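Local coordinates for Serine/threonine-protein kinase PknI (PDB 5XLM) that phosphorylates serine and threonine residues of proteins and slows mycobacterial growth in the infected host, its extracellular sensor domain being the part described here, at residues Asp37-Ile42 with Asp177-Val182; Trp66-Ser71 with Ala79-Leu84. One frame throughout, in Å; residues are numbered along the deposited sequence.

Interaction 1: Asp37-Ile42 with Asp177-Val182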
ATOM      1  N   ASP A  37      -6.869   2.231 -10.578  1.00 32.33           N
ATOM      2  CA  ASP A  37      -8.192   1.628 -10.691  1.00 38.03           C
ATOM      3  C   ASP A  37      -8.046   0.211 -11.219  1.00 36.33           C
ATOM      4  O   ASP A  37      -7.448   0.001 -12.278  1.00 37.41           O
ATOM      5  CB  ASP A  37      -9.107   2.449 -11.606  1.00 51.30           C
ATOM      6  CG  ASP A  37      -9.864   3.526 -10.855  1.00 72.91           C
ATOM      7  OD1 ASP A  37      -9.412   4.692 -10.863  1.00 78.66           O
ATOM      8  OD2 ASP A  37     -10.906   3.202 -10.247  1.00 86.12           O
ATOM      9  N   GLY A  38      -8.596  -0.753 -10.485  1.00 36.55           N
ATOM     10  CA  GLY A  38      -8.551  -2.152 -10.842  1.00 38.17           C
ATOM     11  C   GLY A  38      -8.038  -2.986  -9.694  1.00 38.03           C
ATOM     12  O   GLY A  38      -7.830  -2.500  -8.577  1.00 32.49           O
ATOM     13  N   THR A  39      -7.829  -4.270  -9.972  1.00 40.02           N
ATOM     14  CA  THR A  39      -7.273  -5.179  -8.981  1.00 40.68           C
ATOM     15  C   THR A  39      -5.755  -5.067  -8.979  1.00 38.33           C
ATOM     16  O   THR A  39      -5.114  -5.175 -10.031  1.00 32.75           O
ATOM     17  CB  THR A  39      -7.694  -6.619  -9.270  1.00 42.70           C
ATOM     18  OG1 THR A  39      -9.124  -6.717  -9.228  1.00 44.20           O
ATOM     19  CG2 THR A  39      -7.092  -7.567  -8.238  1.00 39.97           C
ATOM     20  N   TYR A  40      -5.182  -4.848  -7.800  1.00 38.49           N
ATOM     21  CA  TYR A  40      -3.744  -4.681  -7.645  1.00 35.72           C
ATOM     22  C   TYR A  40      -3.197  -5.703  -6.662  1.00 36.19           C
ATOM     23  O   TYR A  40      -3.820  -5.992  -5.634  1.00 34.67           O
ATOM     24  CB  TYR A  40      -3.395  -3.264  -7.172  1.00 29.95           C
ATOM     25  CG  TYR A  40      -3.398  -2.234  -8.277  1.00 32.88           C
ATOM     26  CD1 TYR A  40      -4.588  -1.696  -8.750  1.00 24.63           C
ATOM     27  CD2 TYR A  40      -2.209  -1.797  -8.848  1.00 28.43           C
ATOM     28  CE1 TYR A  40      -4.593  -0.753  -9.758  1.00 27.65           C
ATOM     29  CE2 TYR A  40      -2.204  -0.855  -9.859  1.00 24.68           C
ATOM     30  CZ  TYR A  40      -3.397  -0.338 -10.309  1.00 30.56           C
ATOM     31  OH  TYR A  40      -3.400   0.601 -11.314  1.00 37.20           O
ATOM     32  N   ARG A  41      -2.031  -6.248  -6.990  1.00 29.13           N
ATOM     33  CA  ARG A  41      -1.318  -7.190  -6.139  1.00 27.31           C
ATOM     34  C   ARG A  41      -0.129  -6.470  -5.518  1.00 31.22           C
ATOM     35  O   ARG A  41       0.726  -5.943  -6.237  1.00 32.36           O
ATOM     36  CB  ARG A  41      -0.861  -8.407  -6.940  1.00 29.14           C
ATOM     37  CG  ARG A  41       0.273  -9.194  -6.309  1.00 33.54           C
ATOM     38  CD  ARG A  41       0.637 -10.391  -7.172  1.00 35.56           C
ATOM     39  NE  ARG A  41       1.922 -10.970  -6.798  1.00 43.53           N
ATOM     40  CZ  ARG A  41       3.076 -10.644  -7.368  1.00 60.95           C
ATOM     41  NH1 ARG A  41       3.107  -9.743  -8.341  1.00 60.98           N
ATOM     42  NH2 ARG A  41       4.203 -11.220  -6.966  1.00 67.72           N
ATOM     43  N   ILE A  42      -0.082  -6.440  -4.189  1.00 25.64           N
ATOM     44  CA  ILE A  42       0.967  -5.750  -3.450  1.00 26.82           C
ATOM     45  C   ILE A  42       1.856  -6.797  -2.799  1.00 30.30           C
ATOM     46  O   ILE A  42       1.373  -7.661  -2.057  1.00 31.78           O
ATOM     47  CB  ILE A  42       0.388  -4.789  -2.401  1.00 23.70           C
ATOM     48  CG1 ILE A  42      -0.486  -3.731  -3.075  1.00 22.97           C
ATOM     49  CG2 ILE A  42       1.508  -4.139  -1.598  1.00 23.20           C
ATOM     50  CD1 ILE A  42      -1.033  -2.686  -2.122  1.00 23.18           C
ATOM     51  N   ASP A 177      -9.057  -5.626 -14.302  1.00 62.69           N
ATOM     52  CA  ASP A 177     -10.004  -4.639 -13.810  1.00 59.32           C
ATOM     53  C   ASP A 177     -10.461  -4.987 -12.394  1.00 52.12           C
ATOM     54  O   ASP A 177     -10.024  -5.970 -11.787  1.00 53.65           O
ATOM     55  CB  ASP A 177     -11.199  -4.535 -14.753  1.00 70.46           C
ATOM     56  CG  ASP A 177     -10.786  -4.338 -16.198  1.00 78.70           C
ATOM     57  OD1 ASP A 177      -9.685  -3.797 -16.438  1.00 78.34           O
ATOM     58  OD2 ASP A 177     -11.565  -4.725 -17.095  1.00 83.52           O
ATOM     59  N   LEU A 178     -11.363  -4.159 -11.863  1.00 47.72           N
ATOM     60  CA  LEU A 178     -11.902  -4.381 -10.533  1.00 46.68           C
ATOM     61  C   LEU A 178     -12.733  -5.660 -10.500  1.00 57.19           C
ATOM     62  O   LEU A 178     -13.223  -6.122 -11.533  1.00 56.60           O
ATOM     63  CB  LEU A 178     -12.764  -3.195 -10.105  1.00 43.23           C
ATOM     64  CG  LEU A 178     -12.065  -1.880  -9.767  1.00 47.63           C
ATOM     65  CD1 LEU A 178     -13.085  -0.763  -9.665  1.00 44.22           C
ATOM     66  CD2 LEU A 178     -11.290  -2.017  -8.467  1.00 45.27           C
ATOM     67  N   PRO A 179     -12.899  -6.254  -9.322  1.00 63.72           N
ATOM     68  CA  PRO A 179     -13.881  -7.329  -9.168  1.00 65.65           C
ATOM     69  C   PRO A 179     -15.284  -6.755  -9.143  1.00 72.90           C
ATOM     70  O   PRO A 179     -15.654  -6.038  -8.200  1.00 74.38           O
ATOM     71  CB  PRO A 179     -13.517  -7.964  -7.815  1.00 60.42           C
ATOM     72  CG  PRO A 179     -12.180  -7.391  -7.442  1.00 61.86           C
ATOM     73  CD  PRO A 179     -12.111  -6.051  -8.097  1.00 63.30           C
ATOM     74  N   PRO A 180     -16.102  -7.043 -10.162  1.00 79.09           N
ATOM     75  CA  PRO A 180     -17.443  -6.434 -10.231  1.00 75.02           C
ATOM     76  C   PRO A 180     -18.338  -6.769  -9.049  1.00 67.55           C
ATOM     77  O   PRO A 180     -19.402  -6.155  -8.909  1.00 68.07           O
ATOM     78  CB  PRO A 180     -18.017  -6.998 -11.538  1.00 78.39           C
ATOM     79  CG  PRO A 180     -16.818  -7.420 -12.335  1.00 80.27           C
ATOM     80  CD  PRO A 180     -15.819  -7.895 -11.329  1.00 79.83           C
ATOM     81  N   ALA A 181     -17.942  -7.712  -8.194  1.00 72.07           N
ATOM     82  CA  ALA A 181     -18.732  -8.028  -7.013  1.00 78.39           C
ATOM     83  C   ALA A 181     -18.417  -7.104  -5.845  1.00 79.08           C
ATOM     84  O   ALA A 181     -19.310  -6.799  -5.046  1.00 84.65           O
ATOM     85  CB  ALA A 181     -18.512  -9.485  -6.606  1.00 83.58           C
ATOM     86  N   VAL A 182     -17.174  -6.642  -5.728  1.00 77.33           N
ATOM     87  CA  VAL A 182     -16.761  -5.870  -4.560  1.00 79.56           C
ATOM     88  C   VAL A 182     -17.128  -4.404  -4.751  1.00 83.67           C
ATOM     89  O   VAL A 182     -17.195  -3.893  -5.875  1.00 87.43           O
ATOM     90  CB  VAL A 182     -15.251  -6.047  -4.291  1.00 76.99           C
ATOM     91  CG1 VAL A 182     -14.419  -5.236  -5.279  1.00 73.46           C
ATOM     92  CG2 VAL A 182     -14.911  -5.671  -2.853  1.00 75.94           C
TER
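G38 and T39, at the start of strand 38-51, meet the chain from D177 to P179, which follows strand 165-174, in the extracellular sensor domain of the kinase. This domain is an all-beta fold built on an antiparallel sheet, and the contact lies where the tail running on from strand 165-174 passes the first residues of its sheet neighbour, 38-51, before closing in a type I turn from P179 to V182. D37, just before the strand, holds its place through other neighbours: its carbonyl O accepts a hydrogen bond from R174, and OD1 takes the backbone N of T70. G38 packs its CA against the loop backbone, 3.8 Å from D177 C. Its backbone conformation, in which a side chain would be jammed against the carbonyl O of D37, calls for glycine, and a CB would also come within 3.7 Å of D177 CA. L178 packs its branch against this residue, with CD2 3.5 Å from G38 O and CG 3.7 Å from G38 CA; the same side chain also packs on A67 of strand 62-72. D177 itself turns its CB away, and its carboxylate forms a salt bridge with R174. T39 makes the polar link. Its OG1 sits anti to the carbonyl carbon and beside the backbone N (chi1 -60°), which puts the hydroxyl on the same acceptor that the backbone N-H reaches, D177 O. The hydrogen bond from the backbone N-H is weak, T39 N to D177 O being 3.3 Å and bent to 133° at the hydrogen. The hydrogen bond from the hydroxyl is the shorter: T39 OG1 lies 2.8 Å from D177 O, tilted 25° from the carbonyl plane, while CD of the P179 ring touches the same OG1.

Interaction 2: Trp66-Ser71 with Ala79-Leu84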
ATOM      1  N   TRP A  66      -5.676  -6.214  -3.660  1.00 31.61           N
ATOM      2  CA  TRP A  66      -6.460  -5.048  -3.291  1.00 30.40           C
ATOM      3  C   TRP A  66      -7.245  -4.556  -4.497  1.00 31.50           C
ATOM      4  O   TRP A  66      -6.813  -4.705  -5.644  1.00 31.20           O
ATOM      5  CB  TRP A  66      -5.563  -3.924  -2.754  1.00 32.05           C
ATOM      6  CG  TRP A  66      -4.721  -4.333  -1.582  1.00 26.46           C
ATOM      7  CD1 TRP A  66      -3.559  -5.049  -1.615  1.00 27.13           C
ATOM      8  CD2 TRP A  66      -4.977  -4.045  -0.204  1.00 26.17           C
ATOM      9  NE1 TRP A  66      -3.078  -5.229  -0.341  1.00 27.28           N
ATOM     10  CE2 TRP A  66      -3.929  -4.620   0.544  1.00 26.71           C
ATOM     11  CE3 TRP A  66      -5.989  -3.355   0.471  1.00 28.92           C
ATOM     12  CZ2 TRP A  66      -3.867  -4.530   1.933  1.00 27.01           C
ATOM     13  CZ3 TRP A  66      -5.925  -3.265   1.850  1.00 26.17           C
ATOM     14  CH2 TRP A  66      -4.871  -3.849   2.567  1.00 32.18           C
ATOM     15  N   ALA A  67      -8.406  -3.969  -4.226  1.00 30.76           N
ATOM     16  CA  ALA A  67      -9.225  -3.326  -5.244  1.00 35.93           C
ATOM     17  C   ALA A  67      -9.073  -1.818  -5.077  1.00 25.56           C
ATOM     18  O   ALA A  67      -9.536  -1.247  -4.085  1.00 30.82           O
ATOM     19  CB  ALA A  67     -10.684  -3.761  -5.125  1.00 32.26           C
ATOM     20  N   PHE A  68      -8.410  -1.183  -6.038  1.00 26.64           N
ATOM     21  CA  PHE A  68      -8.113   0.241  -5.986  1.00 25.96           C
ATOM     22  C   PHE A  68      -9.130   1.034  -6.798  1.00 26.62           C
ATOM     23  O   PHE A  68      -9.551   0.605  -7.876  1.00 26.61           O
ATOM     24  CB  PHE A  68      -6.706   0.527  -6.522  1.00 26.52           C
ATOM     25  CG  PHE A  68      -5.624   0.470  -5.480  1.00 26.42           C
ATOM     26  CD1 PHE A  68      -5.104   1.636  -4.941  1.00 26.37           C
ATOM     27  CD2 PHE A  68      -5.114  -0.746  -5.053  1.00 26.51           C
ATOM     28  CE1 PHE A  68      -4.101   1.591  -3.990  1.00 29.57           C
ATOM     29  CE2 PHE A  68      -4.111  -0.796  -4.100  1.00 28.69           C
ATOM     30  CZ  PHE A  68      -3.605   0.374  -3.568  1.00 27.80           C
ATOM     31  N   ARG A  69      -9.517   2.194  -6.273  1.00 25.84           N
ATOM     32  CA  ARG A  69     -10.277   3.178  -7.029  1.00 30.82           C
ATOM     33  C   ARG A  69      -9.725   4.559  -6.700  1.00 30.49           C
ATOM     34  O   ARG A  69      -9.311   4.818  -5.565  1.00 28.65           O
ATOM     35  CB  ARG A  69     -11.784   3.092  -6.725  1.00 41.52           C
ATOM     36  CG  ARG A  69     -12.238   3.925  -5.547  1.00 55.84           C
ATOM     37  CD  ARG A  69     -13.619   3.528  -5.048  1.00 66.01           C
ATOM     38  NE  ARG A  69     -14.711   4.037  -5.873  1.00 74.40           N
ATOM     39  CZ  ARG A  69     -15.672   3.279  -6.391  1.00 80.00           C
ATOM     40  NH1 ARG A  69     -15.685   1.971  -6.165  1.00 80.61           N
ATOM     41  NH2 ARG A  69     -16.628   3.829  -7.126  1.00 81.47           N
ATOM     42  N   THR A  70      -9.696   5.435  -7.700  1.00 30.47           N
ATOM     43  CA  THR A  70      -9.074   6.745  -7.573  1.00 30.39           C
ATOM     44  C   THR A  70     -10.060   7.830  -7.979  1.00 31.51           C
ATOM     45  O   THR A  70     -10.797   7.677  -8.956  1.00 33.81           O
ATOM     46  CB  THR A  70      -7.802   6.838  -8.432  1.00 27.96           C
ATOM     47  OG1 THR A  70      -6.835   5.889  -7.962  1.00 28.71           O
ATOM     48  CG2 THR A  70      -7.199   8.234  -8.368  1.00 36.54           C
ATOM     49  N   SER A  71     -10.078   8.919  -7.212  1.00 32.08           N
ATOM     50  CA  SER A  71     -10.863  10.101  -7.542  1.00 36.25           C
ATOM     51  C   SER A  71      -9.991  11.334  -7.355  1.00 37.39           C
ATOM     52  O   SER A  71      -9.341  11.489  -6.316  1.00 31.88           O
ATOM     53  CB  SER A  71     -12.124  10.195  -6.672  1.00 44.54           C
ATOM     54  OG  SER A  71     -11.794  10.383  -5.309  1.00 61.31           O
ATOM     55  N   ALA A  79      -6.612   7.744  -3.551  1.00 29.84           N
ATOM     56  CA  ALA A  79      -6.875   6.360  -3.910  1.00 29.54           C
ATOM     57  C   ALA A  79      -7.289   5.603  -2.660  1.00 29.83           C
ATOM     58  O   ALA A  79      -6.647   5.727  -1.612  1.00 37.81           O
ATOM     59  CB  ALA A  79      -5.643   5.708  -4.546  1.00 30.07           C
ATOM     60  N   ALA A  80      -8.365   4.835  -2.771  1.00 29.66           N
ATOM     61  CA  ALA A  80      -8.836   3.972  -1.701  1.00 30.09           C
ATOM     62  C   ALA A  80      -8.675   2.523  -2.127  1.00 29.90           C
ATOM     63  O   ALA A  80      -8.929   2.176  -3.284  1.00 31.86           O
ATOM     64  CB  ALA A  80     -10.297   4.264  -1.362  1.00 31.78           C
ATOM     65  N   ALA A  81      -8.245   1.680  -1.196  1.00 30.25           N
ATOM     66  CA  ALA A  81      -7.988   0.279  -1.491  1.00 30.37           C
ATOM     67  C   ALA A  81      -8.653  -0.597  -0.440  1.00 30.71           C
ATOM     68  O   ALA A  81      -8.408  -0.425   0.760  1.00 31.29           O
ATOM     69  CB  ALA A  81      -6.484  -0.008  -1.543  1.00 31.04           C
ATOM     70  N   THR A  82      -9.491  -1.528  -0.890  1.00 30.81           N
ATOM     71  CA  THR A  82     -10.107  -2.509  -0.010  1.00 36.52           C
ATOM     72  C   THR A  82      -9.477  -3.869  -0.274  1.00 37.15           C
ATOM     73  O   THR A  82      -9.222  -4.232  -1.425  1.00 31.75           O
ATOM     74  CB  THR A  82     -11.628  -2.558  -0.191  1.00 44.65           C
ATOM     75  OG1 THR A  82     -12.175  -3.580   0.660  1.00 60.18           O
ATOM     76  CG2 THR A  82     -12.005  -2.837  -1.641  1.00 43.71           C
ATOM     77  N   MET A  83      -9.211  -4.607   0.799  1.00 31.92           N
ATOM     78  CA  MET A  83      -8.470  -5.855   0.686  1.00 32.47           C
ATOM     79  C   MET A  83      -9.351  -6.968   0.136  1.00 36.43           C
ATOM     80  O   MET A  83     -10.509  -7.123   0.532  1.00 36.49           O
ATOM     81  CB  MET A  83      -7.905  -6.262   2.045  1.00 34.65           C
ATOM     82  CG  MET A  83      -6.833  -7.331   1.976  1.00 40.50           C
ATOM     83  SD  MET A  83      -6.100  -7.650   3.592  1.00 50.01           S
ATOM     84  CE  MET A  83      -4.795  -8.799   3.167  1.00 56.77           C
ATOM     85  N   LEU A  84      -8.790  -7.740  -0.785  1.00 45.47           N
ATOM     86  CA  LEU A  84      -9.457  -8.896  -1.359  1.00 47.57           C
ATOM     87  C   LEU A  84      -8.977 -10.165  -0.663  1.00 49.09           C
ATOM     88  O   LEU A  84      -7.976 -10.170   0.059  1.00 47.00           O
ATOM     89  CB  LEU A  84      -9.199  -8.965  -2.866  1.00 46.34           C
ATOM     90  CG  LEU A  84      -9.571  -7.714  -3.670  1.00 45.52           C
ATOM     91  CD1 LEU A  84      -9.131  -7.873  -5.116  1.00 45.36           C
ATOM     92  CD2 LEU A  84     -11.065  -7.429  -3.589  1.00 46.10           C
TER
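W66 to T70 pair with M83 to A79 in antiparallel register, forming the beta hairpin of strands 62-72 and 77-83 in the sensor domain; the C72-C77 disulfide lies beyond T70 and A79, toward the turn. Four backbone hydrogen bonds join two hydrogen-bonded pairs, A67 with T82 and R69 with A80. A67 N to T82 O, at 2.9 Å, is nearly straight (171°), whereas in the return bond T82 N stands tilted from the plane of the A67 carbonyl. CA-H groups of W66, F68, A79 and A81, at non-hydrogen-bonded positions, point at carbonyl oxygens across the strands. Aromatic contacts gather on the face carrying W66, F68 and T70. There A81 CB sits over the middle of the F68 ring, 3.5 Å from its centroid and 12° off the normal, a CH-pi contact, while A79 CB lies at the ring's edge. T70 OG1 touches A79 CB at 3.6 Å, but its hydrogen bond goes to L36 O. M83 CB makes a second CH-pi contact, 3.9 Å from the centroid of the W66 six-membered ring. With M83 CG anti to the backbone N (chi1 -165°) and the chain extended beyond it, SD reaches an oblique Met-aromatic position 4.6 Å from that centroid. The indole NE1 is bonded to T64 OG1. Y40 and F100, from the flanking strands, meet F68 and W66 respectively edge-to-face. Aliphatic contacts occupy the other face: A67 CB meets T82 CG2 at 3.8 Å and L84 CD2 at 4.0 Å. Backbone groups of A67, R69, A80 and T82 thus pair within the hairpin, those of W66, F68, A79 and A81 with flanking strands; side chains add almost wholly apolar contacts, an alanine methyl covering one F68 face and a methionine chain one W66 face.

In the fold
Interactions 1 and 2 meet in the same sheet, their centres about 7 Å apart, because strand 38-51 lies beside strand 62-72: Y40 N to W66 O (2.7 Å) and G38 O to F68 N (2.9 Å) are probable hydrogen bonds between them. L178 CD2 also packs against F68 O. Both contacts are largely buried, but interaction 2 lies closer to the chain's centre and buries 581 Å² against 212 Å². Interaction 2 joins neighbours along the chain through regular strand pairing and aromatic packing. Interaction 1 brings together residues far apart in sequence, a strand start and an irregular tail with exposed D177, through one short and one weak hydrogen bond to a single carbonyl, plus L178 and P179 packing.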